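Local structure of Cap5O (Staphylococcus aureus, 3OJO) at residues L147-T150 / D154-L157; E248-N251 / R255-I258; P336-Y341 / L361-H366. The protein probably oxidises UDP-N-acetyl-mannosamine with NAD as cofactor, a dehydrogenase step in the synthesis of the Staphylococcus aureus capsular polysaccharide. All blocks are in the same frame, centred on the assembly; numbering follows the deposited sequence.

Interaction 1 of 3, residues L147-T150 / D154-L157; sequences LGFT and DIYL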
ATOM      1  N   LEU B 147      22.414  26.776  24.170  1.00 67.71           N
ATOM      2  CA  LEU B 147      23.409  27.830  23.906  1.00 67.76           C
ATOM      3  C   LEU B 147      22.604  29.134  23.886  1.00 73.64           C
ATOM      4  O   LEU B 147      21.382  29.032  23.868  1.00 72.68           O
ATOM      5  CB  LEU B 147      24.040  27.604  22.522  1.00 67.66           C
ATOM      6  CG  LEU B 147      24.601  26.213  22.228  1.00 71.84           C
ATOM      7  CD1 LEU B 147      24.995  26.075  20.781  1.00 71.70           C
ATOM      8  CD2 LEU B 147      25.783  25.916  23.104  1.00 74.48           C
ATOM      9  N   GLY B 148      23.212  30.303  23.763  1.00 73.17           N
ATOM     10  CA  GLY B 148      22.435  31.545  23.741  1.00 73.94           C
ATOM     11  C   GLY B 148      21.629  31.770  22.474  1.00 78.43           C
ATOM     12  O   GLY B 148      21.821  32.794  21.808  1.00 79.09           O
ATOM     13  N   PHE B 149      20.719  30.825  22.128  1.00 73.51           N
ATOM     14  CA  PHE B 149      19.956  30.907  20.882  1.00 73.61           C
ATOM     15  C   PHE B 149      18.442  30.709  20.955  1.00 76.20           C
ATOM     16  O   PHE B 149      17.950  29.925  21.772  1.00 74.83           O
ATOM     17  CB  PHE B 149      20.571  29.996  19.802  1.00 75.90           C
ATOM     18  CG  PHE B 149      21.870  30.476  19.193  1.00 78.04           C
ATOM     19  CD1 PHE B 149      21.883  31.514  18.266  1.00 81.00           C
ATOM     20  CD2 PHE B 149      23.078  29.857  19.508  1.00 80.95           C
ATOM     21  CE1 PHE B 149      23.085  31.958  17.699  1.00 82.05           C
ATOM     22  CE2 PHE B 149      24.281  30.295  18.929  1.00 83.69           C
ATOM     23  CZ  PHE B 149      24.274  31.339  18.022  1.00 81.32           C
ATOM     24  N   THR B 150      17.720  31.428  20.060  1.00 72.79           N
ATOM     25  CA  THR B 150      16.266  31.420  19.878  1.00 72.92           C
ATOM     26  C   THR B 150      15.994  31.102  18.406  1.00 76.14           C
ATOM     27  O   THR B 150      16.417  31.854  17.518  1.00 75.26           O
ATOM     28  CB  THR B 150      15.645  32.735  20.405  1.00 81.84           C
ATOM     29  OG1 THR B 150      15.869  32.791  21.815  1.00 80.05           O
ATOM     30  CG2 THR B 150      14.145  32.846  20.130  1.00 80.09           C
ATOM     31  N   ASP B 154      17.481  34.123  16.315  1.00 72.06           N
ATOM     32  CA  ASP B 154      18.948  34.114  16.295  1.00 71.54           C
ATOM     33  C   ASP B 154      19.538  33.148  15.244  1.00 75.21           C
ATOM     34  O   ASP B 154      20.523  33.491  14.593  1.00 75.14           O
ATOM     35  CB  ASP B 154      19.506  33.780  17.687  1.00 73.14           C
ATOM     36  CG  ASP B 154      18.981  34.617  18.832  1.00 83.63           C
ATOM     37  OD1 ASP B 154      18.941  35.850  18.692  1.00 85.96           O
ATOM     38  OD2 ASP B 154      18.684  34.044  19.891  1.00 89.14           O
ATOM     39  N   ILE B 155      18.969  31.929  15.118  1.00 70.43           N
ATOM     40  CA  ILE B 155      19.393  30.904  14.147  1.00 68.88           C
ATOM     41  C   ILE B 155      18.210  30.229  13.462  1.00 70.12           C
ATOM     42  O   ILE B 155      17.134  30.099  14.054  1.00 68.86           O
ATOM     43  CB  ILE B 155      20.397  29.857  14.686  1.00 71.61           C
ATOM     44  CG1 ILE B 155      19.911  29.166  15.954  1.00 71.40           C
ATOM     45  CG2 ILE B 155      21.811  30.380  14.776  1.00 72.85           C
ATOM     46  CD1 ILE B 155      19.226  27.876  15.628  1.00 81.06           C
ATOM     47  N   TYR B 156      18.442  29.729  12.250  1.00 65.78           N
ATOM     48  CA  TYR B 156      17.386  29.096  11.481  1.00 65.36           C
ATOM     49  C   TYR B 156      17.608  27.613  11.287  1.00 63.25           C
ATOM     50  O   TYR B 156      18.690  27.201  10.864  1.00 62.45           O
ATOM     51  CB  TYR B 156      17.127  29.854  10.174  1.00 68.53           C
ATOM     52  CG  TYR B 156      16.951  31.338  10.413  1.00 73.31           C
ATOM     53  CD1 TYR B 156      15.792  31.835  11.008  1.00 76.25           C
ATOM     54  CD2 TYR B 156      17.974  32.236  10.127  1.00 75.04           C
ATOM     55  CE1 TYR B 156      15.647  33.193  11.289  1.00 79.01           C
ATOM     56  CE2 TYR B 156      17.839  33.599  10.397  1.00 76.67           C
ATOM     57  CZ  TYR B 156      16.674  34.073  10.983  1.00 87.79           C
ATOM     58  OH  TYR B 156      16.535  35.414  11.259  1.00 91.59           O
ATOM     59  N   LEU B 157      16.601  26.812  11.674  1.00 54.68           N
ATOM     60  CA  LEU B 157      16.644  25.361  11.583  1.00 52.19           C
ATOM     61  C   LEU B 157      15.735  24.836  10.459  1.00 53.07           C
ATOM     62  O   LEU B 157      14.512  24.951  10.549  1.00 52.38           O
ATOM     63  CB  LEU B 157      16.274  24.720  12.928  1.00 51.68           C
ATOM     64  CG  LEU B 157      17.189  24.893  14.136  1.00 55.36           C
ATOM     65  CD1 LEU B 157      16.705  24.015  15.290  1.00 54.36           C
ATOM     66  CD2 LEU B 157      18.635  24.546  13.809  1.00 56.32           C
TER
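Thr150 and Asp154 close a short turn, in which the N of Asp154 donates to the O of Thr150 at 2.8 Å with an N-H...O angle of 154°. The CA atoms of the two residues are 5.2 Å apart.

The Asp154 side chain folds back over the same turn. Its CG stands beside its own backbone N (chi1 -52°), and this turns the carboxylate back to Thr150. Asp154 OD2 comes within 2.8 Å of the Thr150 N. That bond is weak, because its N-H...O angle is only 124°. Asp154 OD2 also lies against the Thr150 CB, at 3.3 Å. Asp154 therefore holds Thr150 twice, once through the backbone and once through the carboxylate.

Phe149 supplies the apolar half of the contact. The CB of Asp154 sits at the rim of the ring, near its plane, 3.3 Å from Phe149 CD1. Next to it, the CG2 branch of Ile155 reaches CE1 of Phe149 at 3.6 Å. It approaches obliquely, and the two side chains cross at about a right angle. CG1 of Ile155 lies by the root of the ring, 4.0 Å from the Phe149 CB. Just before Phe149 the chain bends sharply in an inverse gamma turn centred on Gly148.

Lys121, from the loop before strand 124-127, adds two contacts. It makes a cation-pi contact with Phe149, and its NZ forms a hydrogen bond with the O of Gly148. The contact lies at the surface of the NAD-binding domain, in the link from helix 135-145 to strand 156-159. Phe149 and Ile155 both pack on Ile144 of that helix, while Tyr156 pairs through its backbone with Asn123, just before strand 124-127, and with Ile125 in that strand.

Interaction 2 of 3, residues E248-N251 / R255-I258; sequences EMAN and RVNI. With PDC (pyridine-2,6-dicarboxylic acid), chain F; PDC (pyridine-2,6-dicarboxylic acid), chain D.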
ATOM      1  N   GLU B 248      -0.692  -8.211 -12.185  1.00 38.00           N
ATOM      2  CA  GLU B 248      -1.044  -7.576 -13.463  1.00 38.63           C
ATOM      3  C   GLU B 248      -2.557  -7.530 -13.660  1.00 40.45           C
ATOM      4  O   GLU B 248      -3.096  -6.498 -14.052  1.00 39.76           O
ATOM      5  CB  GLU B 248      -0.322  -8.288 -14.625  1.00 40.72           C
ATOM      6  CG  GLU B 248      -0.629  -7.757 -16.019  1.00 59.27           C
ATOM      7  CD  GLU B 248       0.055  -8.506 -17.152  1.00 96.67           C
ATOM      8  OE1 GLU B 248       0.033  -9.761 -17.146  1.00 93.03           O
ATOM      9  OE2 GLU B 248       0.622  -7.836 -18.045  1.00 97.93           O
ATOM     10  N   MET B 249      -3.238  -8.626 -13.312  1.00 36.52           N
ATOM     11  CA  MET B 249      -4.684  -8.747 -13.349  1.00 36.59           C
ATOM     12  C   MET B 249      -5.325  -7.737 -12.369  1.00 40.59           C
ATOM     13  O   MET B 249      -6.041  -6.843 -12.814  1.00 41.20           O
ATOM     14  CB  MET B 249      -5.082 -10.202 -13.025  1.00 39.59           C
ATOM     15  CG  MET B 249      -6.566 -10.527 -13.253  1.00 43.92           C
ATOM     16  SD  MET B 249      -7.141 -10.297 -14.958  1.00 48.41           S
ATOM     17  CE  MET B 249      -6.080 -11.517 -15.838  1.00 44.82           C
ATOM     18  N   ALA B 250      -5.003  -7.841 -11.052  1.00 36.74           N
ATOM     19  CA  ALA B 250      -5.502  -6.989  -9.961  1.00 35.34           C
ATOM     20  C   ALA B 250      -5.238  -5.481 -10.144  1.00 40.29           C
ATOM     21  O   ALA B 250      -6.082  -4.660  -9.761  1.00 38.79           O
ATOM     22  CB  ALA B 250      -4.926  -7.467  -8.640  1.00 35.79           C
ATOM     23  N   ASN B 251      -4.064  -5.116 -10.724  1.00 38.40           N
ATOM     24  CA  ASN B 251      -3.676  -3.720 -10.962  1.00 38.52           C
ATOM     25  C   ASN B 251      -4.476  -3.003 -12.059  1.00 42.81           C
ATOM     26  O   ASN B 251      -4.337  -1.792 -12.219  1.00 43.70           O
ATOM     27  CB  ASN B 251      -2.160  -3.578 -11.154  1.00 38.25           C
ATOM     28  CG  ASN B 251      -1.341  -3.697  -9.882  1.00 44.65           C
ATOM     29  OD1 ASN B 251      -1.859  -3.812  -8.759  1.00 31.85           O
ATOM     30  ND2 ASN B 251      -0.027  -3.678 -10.046  1.00 30.96           N
ATOM     31  N   ARG B 255      -7.524   2.090  -8.668  1.00 38.72           N
ATOM     32  CA  ARG B 255      -7.031   2.411  -7.331  1.00 37.05           C
ATOM     33  C   ARG B 255      -6.275   1.260  -6.662  1.00 38.00           C
ATOM     34  O   ARG B 255      -6.153   1.256  -5.433  1.00 37.30           O
ATOM     35  CB  ARG B 255      -8.187   2.917  -6.454  1.00 35.33           C
ATOM     36  CG  ARG B 255      -8.613   4.348  -6.748  1.00 31.09           C
ATOM     37  CD  ARG B 255     -10.006   4.604  -6.203  1.00 39.79           C
ATOM     38  NE  ARG B 255     -10.972   4.038  -7.149  1.00 54.12           N
ATOM     39  CZ  ARG B 255     -12.156   3.558  -6.827  1.00 70.98           C
ATOM     40  NH1 ARG B 255     -12.569   3.578  -5.565  1.00 70.89           N
ATOM     41  NH2 ARG B 255     -12.942   3.044  -7.758  1.00 56.44           N
ATOM     42  N   VAL B 256      -5.785   0.277  -7.462  1.00 32.83           N
ATOM     43  CA  VAL B 256      -5.012  -0.880  -6.992  1.00 31.80           C
ATOM     44  C   VAL B 256      -3.632  -0.833  -7.646  1.00 34.09           C
ATOM     45  O   VAL B 256      -3.534  -0.812  -8.878  1.00 35.15           O
ATOM     46  CB  VAL B 256      -5.745  -2.247  -7.150  1.00 36.71           C
ATOM     47  CG1 VAL B 256      -4.830  -3.427  -6.805  1.00 36.18           C
ATOM     48  CG2 VAL B 256      -7.014  -2.295  -6.288  1.00 36.84           C
ATOM     49  N   ASN B 257      -2.564  -0.756  -6.820  1.00 27.05           N
ATOM     50  CA  ASN B 257      -1.199  -0.619  -7.306  1.00 25.60           C
ATOM     51  C   ASN B 257      -0.241  -1.572  -6.604  1.00 29.40           C
ATOM     52  O   ASN B 257       0.760  -1.140  -6.036  1.00 27.94           O
ATOM     53  CB  ASN B 257      -0.729   0.864  -7.207  1.00 25.77           C
ATOM     54  CG  ASN B 257      -1.768   1.905  -7.578  1.00 56.72           C
ATOM     55  OD1 ASN B 257      -2.020   2.181  -8.764  1.00 56.44           O
ATOM     56  ND2 ASN B 257      -2.434   2.468  -6.560  1.00 47.98           N
ATOM     57  N   ILE B 258      -0.531  -2.878  -6.660  1.00 29.01           N
ATOM     58  CA  ILE B 258       0.297  -3.920  -6.016  1.00 28.83           C
ATOM     59  C   ILE B 258       1.720  -3.901  -6.552  1.00 34.03           C
ATOM     60  O   ILE B 258       1.945  -3.824  -7.760  1.00 34.52           O
ATOM     61  CB  ILE B 258      -0.375  -5.328  -6.038  1.00 30.65           C
ATOM     62  CG1 ILE B 258      -1.762  -5.255  -5.384  1.00 30.63           C
ATOM     63  CG2 ILE B 258       0.491  -6.380  -5.340  1.00 30.34           C
ATOM     64  CD1 ILE B 258      -2.735  -6.271  -5.798  1.00 39.45           C
TER
HETATM   65  N1  PDC F 504     -12.164  -1.244  -4.225  0.87 39.44           N
HETATM   66  C2  PDC F 504     -10.987  -0.599  -4.259  1.00 38.28           C
HETATM   67  C3  PDC F 504      -9.823  -1.362  -4.254  0.94 36.26           C
HETATM   68  C4  PDC F 504      -9.947  -2.752  -4.197  0.72 36.27           C
HETATM   69  C5  PDC F 504     -11.169  -3.399  -4.106  0.43 37.22           C
HETATM   70  C6  PDC F 504     -12.273  -2.580  -4.119  1.00 39.49           C
HETATM   71  C7  PDC F 504     -10.993   0.867  -4.364  1.00 39.47           C
HETATM   72  O1  PDC F 504     -12.081   1.398  -4.392  1.00 39.52           O
HETATM   73  O2  PDC F 504      -9.878   1.572  -4.390  0.08 43.02           O
HETATM   74  C8  PDC F 504     -13.648  -3.077  -4.066  0.85 40.05           C
HETATM   75  O3  PDC F 504     -13.817  -4.260  -3.998  0.94 41.74           O
HETATM   76  O4  PDC F 504     -14.682  -2.168  -4.135  1.00 39.11           O
HETATM   77  N1  PDC D 502     -15.288   1.827  -3.116  0.83 51.71           N
HETATM   78  C2  PDC D 502     -15.882   2.951  -3.539  0.98 50.61           C
HETATM   79  C3  PDC D 502     -16.044   4.062  -2.659  0.94 48.58           C
HETATM   80  C4  PDC D 502     -15.619   3.950  -1.309  1.00 48.57           C
HETATM   81  C5  PDC D 502     -15.025   2.751  -0.880  0.62 49.59           C
HETATM   82  C6  PDC D 502     -14.859   1.708  -1.824  1.00 51.82           C
HETATM   83  C7  PDC D 502     -16.317   3.013  -4.945  0.96 52.11           C
HETATM   84  O1  PDC D 502     -16.090   2.059  -5.682  1.00 52.25           O
HETATM   85  O2  PDC D 502     -16.921   4.112  -5.421  1.00 55.66           O
HETATM   86  C8  PDC D 502     -14.245   0.428  -1.484  1.00 52.32           C
HETATM   87  O3  PDC D 502     -13.804   0.176  -0.345  0.99 53.47           O
HETATM   88  O4  PDC D 502     -14.245  -0.407  -2.581  1.00 52.26           O
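The Asn251 amide meets the Ile258 backbone with its edge, while the Arg255 guanidinium lies near two bound pyridine-2,6-dicarboxylic acid molecules. O1 of the chain F molecule is over one face of the guanidinium, and the chain D molecule lies at its edge. The distance of 2.5 Å from Arg255 NH1 to O1 of the chain F molecule is very short, so its detail is doubtful.

Asn251 makes two bonds with one residue. Its ND2 donates to the O of Ile258 at 3.0 Å. This bond is nearly straight (174°), lies in the amide plane and uses a carbonyl lone pair. Asn251 OD1 accepts from the Ile258 N at 2.7 Å, with that donor tilted 25° from the plane. Together they fix the rotation of the amide.

Beside it, Ala250 CB packs on Ile258 CD1 at 3.8 Å. The two Val256 branches diverge. Val256 CG1, anti to the backbone N (chi1 173°), touches the Ala250 O at 3.4 Å. Val256 CG2 meets C3 of the chain F molecule at 3.6 Å.

Arg163, Arg222 and Tyr325 of the second subunit hydrogen-bond to bound pyridine-2,6-dicarboxylic acid. The second subunit's Tyr221 packs on Ile258 and bonds to Asn257 ND2. The arrangement belongs to the subunit interface of the central domain, with a heavy-atom reagent site at its margin.

Interaction 3 of 3, residues P336-Y341 / L361-H366; sequences PAFDIY and LDFVEH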
ATOM      1  N   PRO B 336      19.681  -7.264   0.556  1.00 42.23           N
ATOM      2  CA  PRO B 336      19.094  -8.609   0.719  1.00 41.19           C
ATOM      3  C   PRO B 336      19.812  -9.657  -0.165  1.00 43.07           C
ATOM      4  O   PRO B 336      19.907 -10.817   0.213  1.00 41.05           O
ATOM      5  CB  PRO B 336      17.629  -8.402   0.356  1.00 43.00           C
ATOM      6  CG  PRO B 336      17.627  -7.224  -0.590  1.00 47.83           C
ATOM      7  CD  PRO B 336      18.775  -6.348  -0.174  1.00 43.71           C
ATOM      8  N   ALA B 337      20.371  -9.221  -1.317  1.00 41.06           N
ATOM      9  CA  ALA B 337      21.139 -10.041  -2.278  1.00 40.81           C
ATOM     10  C   ALA B 337      22.447 -10.549  -1.621  1.00 46.00           C
ATOM     11  O   ALA B 337      22.802 -11.717  -1.774  1.00 44.97           O
ATOM     12  CB  ALA B 337      21.458  -9.222  -3.519  1.00 40.53           C
ATOM     13  N   PHE B 338      23.129  -9.676  -0.852  1.00 43.14           N
ATOM     14  CA  PHE B 338      24.337 -10.049  -0.131  1.00 42.77           C
ATOM     15  C   PHE B 338      23.974 -10.955   1.009  1.00 45.81           C
ATOM     16  O   PHE B 338      24.716 -11.894   1.277  1.00 46.38           O
ATOM     17  CB  PHE B 338      25.117  -8.828   0.387  1.00 44.86           C
ATOM     18  CG  PHE B 338      26.465  -9.254   0.909  1.00 47.35           C
ATOM     19  CD1 PHE B 338      27.538  -9.434   0.044  1.00 51.38           C
ATOM     20  CD2 PHE B 338      26.640  -9.573   2.250  1.00 50.39           C
ATOM     21  CE1 PHE B 338      28.775  -9.869   0.517  1.00 51.71           C
ATOM     22  CE2 PHE B 338      27.870 -10.053   2.714  1.00 53.44           C
ATOM     23  CZ  PHE B 338      28.927 -10.186   1.844  1.00 51.09           C
ATOM     24  N   ASP B 339      22.841 -10.678   1.692  1.00 41.30           N
ATOM     25  CA  ASP B 339      22.340 -11.505   2.792  1.00 40.26           C
ATOM     26  C   ASP B 339      22.114 -12.950   2.374  1.00 43.30           C
ATOM     27  O   ASP B 339      22.495 -13.864   3.108  1.00 41.83           O
ATOM     28  CB  ASP B 339      21.082 -10.886   3.390  1.00 41.98           C
ATOM     29  CG  ASP B 339      21.393  -9.687   4.262  1.00 52.02           C
ATOM     30  OD1 ASP B 339      20.460  -9.187   4.942  1.00 53.51           O
ATOM     31  OD2 ASP B 339      22.573  -9.261   4.292  1.00 51.47           O
ATOM     32  N   ILE B 340      21.618 -13.144   1.132  1.00 41.07           N
ATOM     33  CA  ILE B 340      21.372 -14.456   0.524  1.00 41.09           C
ATOM     34  C   ILE B 340      22.702 -15.147   0.255  1.00 46.84           C
ATOM     35  O   ILE B 340      22.865 -16.303   0.643  1.00 46.86           O
ATOM     36  CB  ILE B 340      20.443 -14.374  -0.737  1.00 43.40           C
ATOM     37  CG1 ILE B 340      19.021 -13.903  -0.336  1.00 44.56           C
ATOM     38  CG2 ILE B 340      20.354 -15.719  -1.459  1.00 43.00           C
ATOM     39  CD1 ILE B 340      18.220 -13.205  -1.374  1.00 45.73           C
ATOM     40  N   TYR B 341      23.651 -14.430  -0.386  1.00 44.61           N
ATOM     41  CA  TYR B 341      24.992 -14.921  -0.740  1.00 44.98           C
ATOM     42  C   TYR B 341      25.721 -15.474   0.484  1.00 47.55           C
ATOM     43  O   TYR B 341      26.223 -16.580   0.447  1.00 47.89           O
ATOM     44  CB  TYR B 341      25.814 -13.803  -1.424  1.00 46.79           C
ATOM     45  CG  TYR B 341      27.307 -14.060  -1.492  1.00 48.73           C
ATOM     46  CD1 TYR B 341      27.843 -14.925  -2.444  1.00 50.50           C
ATOM     47  CD2 TYR B 341      28.181 -13.469  -0.576  1.00 49.40           C
ATOM     48  CE1 TYR B 341      29.212 -15.193  -2.488  1.00 51.55           C
ATOM     49  CE2 TYR B 341      29.550 -13.730  -0.611  1.00 49.93           C
ATOM     50  CZ  TYR B 341      30.061 -14.583  -1.575  1.00 55.44           C
ATOM     51  OH  TYR B 341      31.404 -14.826  -1.614  1.00 55.66           O
ATOM     52  N   LEU B 361      34.520  -5.924  -4.828  1.00 66.01           N
ATOM     53  CA  LEU B 361      35.102  -6.740  -3.747  1.00 65.22           C
ATOM     54  C   LEU B 361      36.022  -7.887  -4.248  1.00 68.15           C
ATOM     55  O   LEU B 361      35.908  -8.335  -5.395  1.00 66.24           O
ATOM     56  CB  LEU B 361      34.018  -7.294  -2.795  1.00 65.00           C
ATOM     57  CG  LEU B 361      33.624  -6.514  -1.527  1.00 68.62           C
ATOM     58  CD1 LEU B 361      34.745  -5.655  -0.973  1.00 70.00           C
ATOM     59  CD2 LEU B 361      32.362  -5.739  -1.725  1.00 68.64           C
ATOM     60  N   ASP B 362      36.954  -8.320  -3.381  1.00 65.62           N
ATOM     61  CA  ASP B 362      37.930  -9.378  -3.666  1.00 66.07           C
ATOM     62  C   ASP B 362      37.244 -10.700  -4.076  1.00 70.05           C
ATOM     63  O   ASP B 362      37.510 -11.230  -5.164  1.00 69.46           O
ATOM     64  CB  ASP B 362      38.853  -9.594  -2.441  1.00 68.20           C
ATOM     65  CG  ASP B 362      39.928  -8.533  -2.204  1.00 76.39           C
ATOM     66  OD1 ASP B 362      40.792  -8.357  -3.088  1.00 76.08           O
ATOM     67  OD2 ASP B 362      39.952  -7.946  -1.092  1.00 81.31           O
ATOM     68  N   PHE B 363      36.335 -11.196  -3.209  1.00 66.58           N
ATOM     69  CA  PHE B 363      35.574 -12.438  -3.378  1.00 66.45           C
ATOM     70  C   PHE B 363      34.611 -12.518  -4.568  1.00 70.18           C
ATOM     71  O   PHE B 363      34.261 -13.626  -4.983  1.00 69.88           O
ATOM     72  CB  PHE B 363      34.851 -12.815  -2.076  1.00 68.12           C
ATOM     73  CG  PHE B 363      33.954 -11.762  -1.470  1.00 68.98           C
ATOM     74  CD1 PHE B 363      34.418 -10.937  -0.448  1.00 71.69           C
ATOM     75  CD2 PHE B 363      32.635 -11.630  -1.880  1.00 69.78           C
ATOM     76  CE1 PHE B 363      33.589  -9.972   0.121  1.00 71.88           C
ATOM     77  CE2 PHE B 363      31.806 -10.668  -1.308  1.00 72.21           C
ATOM     78  CZ  PHE B 363      32.290  -9.842  -0.315  1.00 70.59           C
ATOM     79  N   VAL B 364      34.174 -11.364  -5.100  1.00 66.87           N
ATOM     80  CA  VAL B 364      33.240 -11.284  -6.232  1.00 67.03           C
ATOM     81  C   VAL B 364      33.946 -11.697  -7.516  1.00 74.44           C
ATOM     82  O   VAL B 364      35.024 -11.181  -7.810  1.00 74.42           O
ATOM     83  CB  VAL B 364      32.603  -9.866  -6.365  1.00 69.99           C
ATOM     84  CG1 VAL B 364      31.560  -9.811  -7.483  1.00 69.34           C
ATOM     85  CG2 VAL B 364      32.010  -9.392  -5.043  1.00 69.53           C
ATOM     86  N   GLU B 365      33.336 -12.618  -8.283  1.00 73.92           N
ATOM     87  CA  GLU B 365      33.880 -13.056  -9.564  1.00 75.37           C
ATOM     88  C   GLU B 365      33.602 -11.999 -10.634  1.00 84.06           C
ATOM     89  O   GLU B 365      32.448 -11.624 -10.875  1.00 84.44           O
ATOM     90  CB  GLU B 365      33.382 -14.458  -9.960  1.00 76.75           C
ATOM     91  CG  GLU B 365      33.934 -15.013 -11.270  1.00 88.70           C
ATOM     92  CD  GLU B 365      35.421 -14.920 -11.560  1.00108.98           C
ATOM     93  OE1 GLU B 365      36.233 -15.249 -10.665  1.00106.57           O
ATOM     94  OE2 GLU B 365      35.770 -14.570 -12.711  1.00101.90           O
ATOM     95  N   HIS B 366      34.691 -11.501 -11.244  1.00 83.34           N
ATOM     96  CA  HIS B 366      34.700 -10.446 -12.255  1.00 83.91           C
ATOM     97  C   HIS B 366      34.226 -10.910 -13.651  1.00 83.98           C
ATOM     98  O   HIS B 366      33.661 -10.101 -14.390  1.00 83.23           O
ATOM     99  CB  HIS B 366      36.085  -9.757 -12.293  1.00 86.11           C
ATOM    100  CG  HIS B 366      36.627  -9.367 -10.936  1.00 90.66           C
ATOM    101  ND1 HIS B 366      37.765  -9.972 -10.406  1.00 93.00           N
ATOM    102  CD2 HIS B 366      36.169  -8.453 -10.042  1.00 92.89           C
ATOM    103  CE1 HIS B 366      37.956  -9.406  -9.220  1.00 92.53           C
ATOM    104  NE2 HIS B 366      37.019  -8.490  -8.954  1.00 92.75           N
TER
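An aromatic cluster of Phe338, Tyr341 and Phe363 joins helix 336-346 to the loop that follows strand 351-355. Phe363 comes from the loop, and the other two rings come from successive turns of the helix. In both Phe338 and Tyr341, CG is anti to the backbone N (chi1 -170° in Phe338), and both side chains leave the helix for the loop.

Phe338 and Phe363 meet rim to rim, and neither ring covers the face of the other. CE1 of Phe338 is 3.6 Å from CZ of Phe363. On the Phe338 side the approach is at the edge, near the ring plane. The centroids of these two rings are 6.0 Å apart and their planes are inclined at 54°.

Tyr341 takes a different attitude. Its ring is only 12° from parallel to that of Phe363, but the two are slid apart and barely overlap. Its phenol end does much of the touching, with OH of Tyr341 at 3.4 Å from CD2 of Phe363. Farther down the ring, CE2 of Tyr341 lies 3.9 Å from CE2 of Phe363.

The helix is the crossover of a beta-alpha-beta unit between the adjacent parallel strands 317-321 and 351-355, in the Rossmann-like UDP-binding domain. Tyr341 is buried and also packs on Val352 and Ala354 of the second strand. Phe338 lies farther out, against Ile332, and its side chain is about 9 Å from that of Arg333, an NAD-binding residue.

Phe363 is the exposed member of the three. CB of Leu361, in the same loop, rests over one face of the Phe363 ring near the rim, 3.9 Å above the plane. All three aromatic residues also touch a crystal neighbour. Beyond Phe363, the backbone of Glu365 pairs with Ala354, which ties the loop to strand 351-355.

The three contacts fall in three different domains and do not touch. Interactions 2 and 3 come nearest, about 17 Å between closest atoms. Interaction 1 is about 33 Å from either, again between closest atoms, and it lies across the chain's centre from interaction 3. Interaction 2 is buried and leans on the second subunit, whereas interaction 1 is at the surface and interaction 3 is partly buried. Their chemistry differs accordingly. Interaction 1 mixes a backbone turn with a carboxylate and an aromatic ring. Interaction 2 satisfies a side-chain amide with backbone groups. Interaction 3 is purely aromatic. Interaction 1 stays within one helix-to-strand connection, whereas interaction 3 joins a helix to a separate loop.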